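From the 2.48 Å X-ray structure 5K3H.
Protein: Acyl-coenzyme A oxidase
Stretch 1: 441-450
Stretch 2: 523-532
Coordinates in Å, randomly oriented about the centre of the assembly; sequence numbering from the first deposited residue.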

# COMPACT_ATOMS: atom_id res chain seq x y z
N LEU B 441 8.25 -0.46 -18.65
CA LEU B 441 7.44 -1.39 -19.42
C LEU B 441 7.36 -1.00 -20.89
O LEU B 441 7.41 -1.86 -21.77
CB LEU B 441 6.02 -1.51 -18.87
CG LEU B 441 5.86 -2.28 -17.58
CD1 LEU B 441 4.44 -2.12 -17.10
CD2 LEU B 441 6.24 -3.75 -17.76
N LEU B 442 7.25 0.30 -21.18
CA LEU B 442 7.15 0.71 -22.57
C LEU B 442 8.51 0.59 -23.30
O LEU B 442 8.53 0.45 -24.53
CB LEU B 442 6.54 2.12 -22.63
CG LEU B 442 5.00 2.21 -22.43
CD1 LEU B 442 4.50 3.64 -22.30
CD2 LEU B 442 4.25 1.57 -23.58
N GLN B 443 9.62 0.57 -22.57
CA GLN B 443 10.89 0.20 -23.18
C GLN B 443 10.91 -1.27 -23.63
O GLN B 443 11.41 -1.59 -24.71
CB GLN B 443 12.02 0.47 -22.19
CG GLN B 443 13.38 0.01 -22.65
CD GLN B 443 14.43 0.56 -21.74
OE1 GLN B 443 15.40 -0.13 -21.38
NE2 GLN B 443 14.25 1.82 -21.33
N LEU B 444 10.38 -2.18 -22.80
CA LEU B 444 10.18 -3.55 -23.26
C LEU B 444 9.18 -3.61 -24.40
O LEU B 444 9.33 -4.40 -25.34
CB LEU B 444 9.74 -4.44 -22.09
CG LEU B 444 9.29 -5.89 -22.33
CD1 LEU B 444 10.32 -6.70 -23.10
CD2 LEU B 444 9.00 -6.56 -20.99
N ALA B 445 8.14 -2.77 -24.35
CA ALA B 445 7.14 -2.76 -25.41
C ALA B 445 7.76 -2.48 -26.77
O ALA B 445 7.37 -3.09 -27.77
CB ALA B 445 6.06 -1.73 -25.11
N ARG B 446 8.70 -1.52 -26.84
CA ARG B 446 9.36 -1.21 -28.11
C ARG B 446 10.07 -2.43 -28.67
O ARG B 446 9.98 -2.71 -29.88
CB ARG B 446 10.34 -0.04 -27.93
CG ARG B 446 9.67 1.30 -27.63
CD ARG B 446 10.51 2.50 -28.08
NE ARG B 446 9.72 3.75 -28.06
CZ ARG B 446 8.92 4.17 -29.06
NH1 ARG B 446 8.80 3.46 -30.18
NH2 ARG B 446 8.24 5.30 -28.94
N TYR B 447 10.74 -3.19 -27.80
CA TYR B 447 11.44 -4.40 -28.21
C TYR B 447 10.47 -5.50 -28.64
O TYR B 447 10.77 -6.26 -29.57
CB TYR B 447 12.34 -4.86 -27.08
CG TYR B 447 13.00 -6.19 -27.32
CD1 TYR B 447 14.02 -6.30 -28.24
CD2 TYR B 447 12.64 -7.31 -26.59
CE1 TYR B 447 14.64 -7.51 -28.47
CE2 TYR B 447 13.25 -8.52 -26.79
CZ TYR B 447 14.25 -8.61 -27.74
OH TYR B 447 14.88 -9.80 -27.97
N LEU B 448 9.34 -5.65 -27.95
CA LEU B 448 8.38 -6.66 -28.39
C LEU B 448 7.70 -6.26 -29.70
O LEU B 448 7.37 -7.13 -30.51
CB LEU B 448 7.32 -6.92 -27.31
CG LEU B 448 7.72 -7.59 -26.00
CD1 LEU B 448 6.53 -7.55 -25.08
CD2 LEU B 448 8.24 -9.01 -26.20
N VAL B 449 7.49 -4.96 -29.92
CA VAL B 449 6.92 -4.51 -31.19
C VAL B 449 7.90 -4.73 -32.34
O VAL B 449 7.50 -5.16 -33.43
CB VAL B 449 6.48 -3.04 -31.07
CG1 VAL B 449 6.21 -2.48 -32.43
CG2 VAL B 449 5.24 -2.96 -30.23
N LYS B 450 9.18 -4.41 -32.13
CA LYS B 450 10.20 -4.74 -33.12
C LYS B 450 10.22 -6.24 -33.42
O LYS B 450 10.50 -6.65 -34.55
CB LYS B 450 11.58 -4.31 -32.62
CG LYS B 450 12.69 -4.77 -33.53
CD LYS B 450 14.06 -4.63 -32.86
CE LYS B 450 14.50 -5.98 -32.24
NZ LYS B 450 15.79 -5.90 -31.51
N ALA B 523 -0.05 7.17 -32.43
CA ALA B 523 -0.45 5.77 -32.54
C ALA B 523 0.11 4.96 -31.38
O ALA B 523 -0.58 4.10 -30.82
CB ALA B 523 0.01 5.20 -33.87
N TRP B 524 1.36 5.22 -31.01
CA TRP B 524 1.95 4.54 -29.86
C TRP B 524 1.19 4.88 -28.59
O TRP B 524 0.82 3.98 -27.82
CB TRP B 524 3.41 4.94 -29.72
CG TRP B 524 4.08 4.24 -28.59
CD1 TRP B 524 4.19 4.69 -27.30
CD2 TRP B 524 4.76 2.98 -28.64
NE1 TRP B 524 4.88 3.77 -26.55
CE2 TRP B 524 5.24 2.71 -27.34
CE3 TRP B 524 4.98 2.03 -29.65
CZ2 TRP B 524 5.95 1.56 -27.04
CZ3 TRP B 524 5.68 0.89 -29.34
CH2 TRP B 524 6.16 0.66 -28.05
N ASN B 525 0.96 6.17 -28.34
CA ASN B 525 0.20 6.58 -27.16
C ASN B 525 -1.20 5.98 -27.15
O ASN B 525 -1.69 5.53 -26.10
CB ASN B 525 0.11 8.10 -27.10
CG ASN B 525 -0.53 8.59 -25.81
OD1 ASN B 525 -0.39 7.96 -24.75
ND2 ASN B 525 -1.25 9.71 -25.90
N LYS B 526 -1.88 5.98 -28.29
CA LYS B 526 -3.23 5.44 -28.31
C LYS B 526 -3.26 3.94 -28.07
O LYS B 526 -4.34 3.41 -27.80
CB LYS B 526 -3.92 5.76 -29.64
CG LYS B 526 -4.37 7.20 -29.79
CD LYS B 526 -5.23 7.34 -31.03
CE LYS B 526 -5.77 8.75 -31.15
NZ LYS B 526 -6.70 8.89 -32.33
N SER B 527 -2.11 3.26 -28.15
CA SER B 527 -1.98 1.82 -27.96
C SER B 527 -1.30 1.44 -26.66
O SER B 527 -1.18 0.24 -26.38
CB SER B 527 -1.18 1.22 -29.11
OG SER B 527 -1.72 1.57 -30.36
N SER B 528 -0.88 2.42 -25.85
CA SER B 528 0.15 2.18 -24.84
C SER B 528 -0.32 1.27 -23.72
O SER B 528 0.48 0.47 -23.20
CB SER B 528 0.67 3.52 -24.29
OG SER B 528 -0.38 4.37 -23.87
N VAL B 529 -1.62 1.31 -23.36
CA VAL B 529 -2.13 0.42 -22.31
C VAL B 529 -2.10 -1.02 -22.78
O VAL B 529 -1.74 -1.93 -22.03
CB VAL B 529 -3.56 0.82 -21.90
CG1 VAL B 529 -4.12 -0.20 -20.94
CG2 VAL B 529 -3.60 2.18 -21.31
N GLU B 530 -2.51 -1.27 -24.02
CA GLU B 530 -2.42 -2.62 -24.58
C GLU B 530 -0.97 -3.06 -24.71
O GLU B 530 -0.66 -4.24 -24.55
CB GLU B 530 -3.13 -2.69 -25.95
CG GLU B 530 -4.64 -2.44 -25.90
CD GLU B 530 -5.44 -3.53 -25.19
OE1 GLU B 530 -5.16 -4.71 -25.42
OE2 GLU B 530 -6.35 -3.22 -24.40
N LEU B 531 -0.07 -2.12 -25.04
CA LEU B 531 1.33 -2.47 -25.21
C LEU B 531 1.97 -2.87 -23.89
O LEU B 531 2.80 -3.78 -23.85
CB LEU B 531 2.09 -1.30 -25.83
CG LEU B 531 1.79 -0.90 -27.29
CD1 LEU B 531 2.33 0.52 -27.59
CD2 LEU B 531 2.37 -1.93 -28.26
N ASN B 532 1.59 -2.21 -22.79
CA ASN B 532 2.13 -2.57 -21.48
C ASN B 532 1.63 -3.93 -21.02
O ASN B 532 2.37 -4.68 -20.37
CB ASN B 532 1.76 -1.53 -20.44
CG ASN B 532 2.70 -0.39 -20.43
OD1 ASN B 532 3.67 -0.36 -21.19
ND2 ASN B 532 2.47 0.55 -19.53

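The two helical segments cross almost at right angles (93°), their axes approaching to 9.4 Å, and they bury 497 Å² between them. No hydrogen bond links them, so the contact rests on stacking and apolar packing.

The stacking is between Arg446 and Trp524. The guanidinium lies flat on the indole, with planes 11° apart and centres 4.2 Å apart. Arg446 CZ stands 4.2 Å from the centroid of the six-membered ring of Trp524, 7° off the ring normal, which satisfies a cation-pi criterion over the face.

Apolar contacts add to this stack. Ala445 C sits at the ring edge, near its plane, 3.7 Å from Trp524 CH2; Ala445 CB packs against the same CH2 at 3.8 Å, while Val449 CG2 approaches Trp524 CZ3 obliquely at 4.0 Å. With Arg446 and Leu442, these residues form the hole that receives the Trp524 side chain. Val449 CG2 also reaches Leu531 CD2 at 3.6 Å, and Ala445 CB lies 4.1 Å from Leu531 CB; the small alanine side chain accompanies a CA–CA separation of 5.8 Å between Ala445 and Leu531.

The reciprocal knob is Leu442, seated among Trp524, Ser528, Leu531 and Asn532. Leu442 CD2 lies 3.9 Å from Trp524 CZ2 and only 3.1 Å from Asn532 OD1, a tight carbon-to-oxygen approach. Leu441 CB touches that same Asn532 OD1 at 3.5 Å.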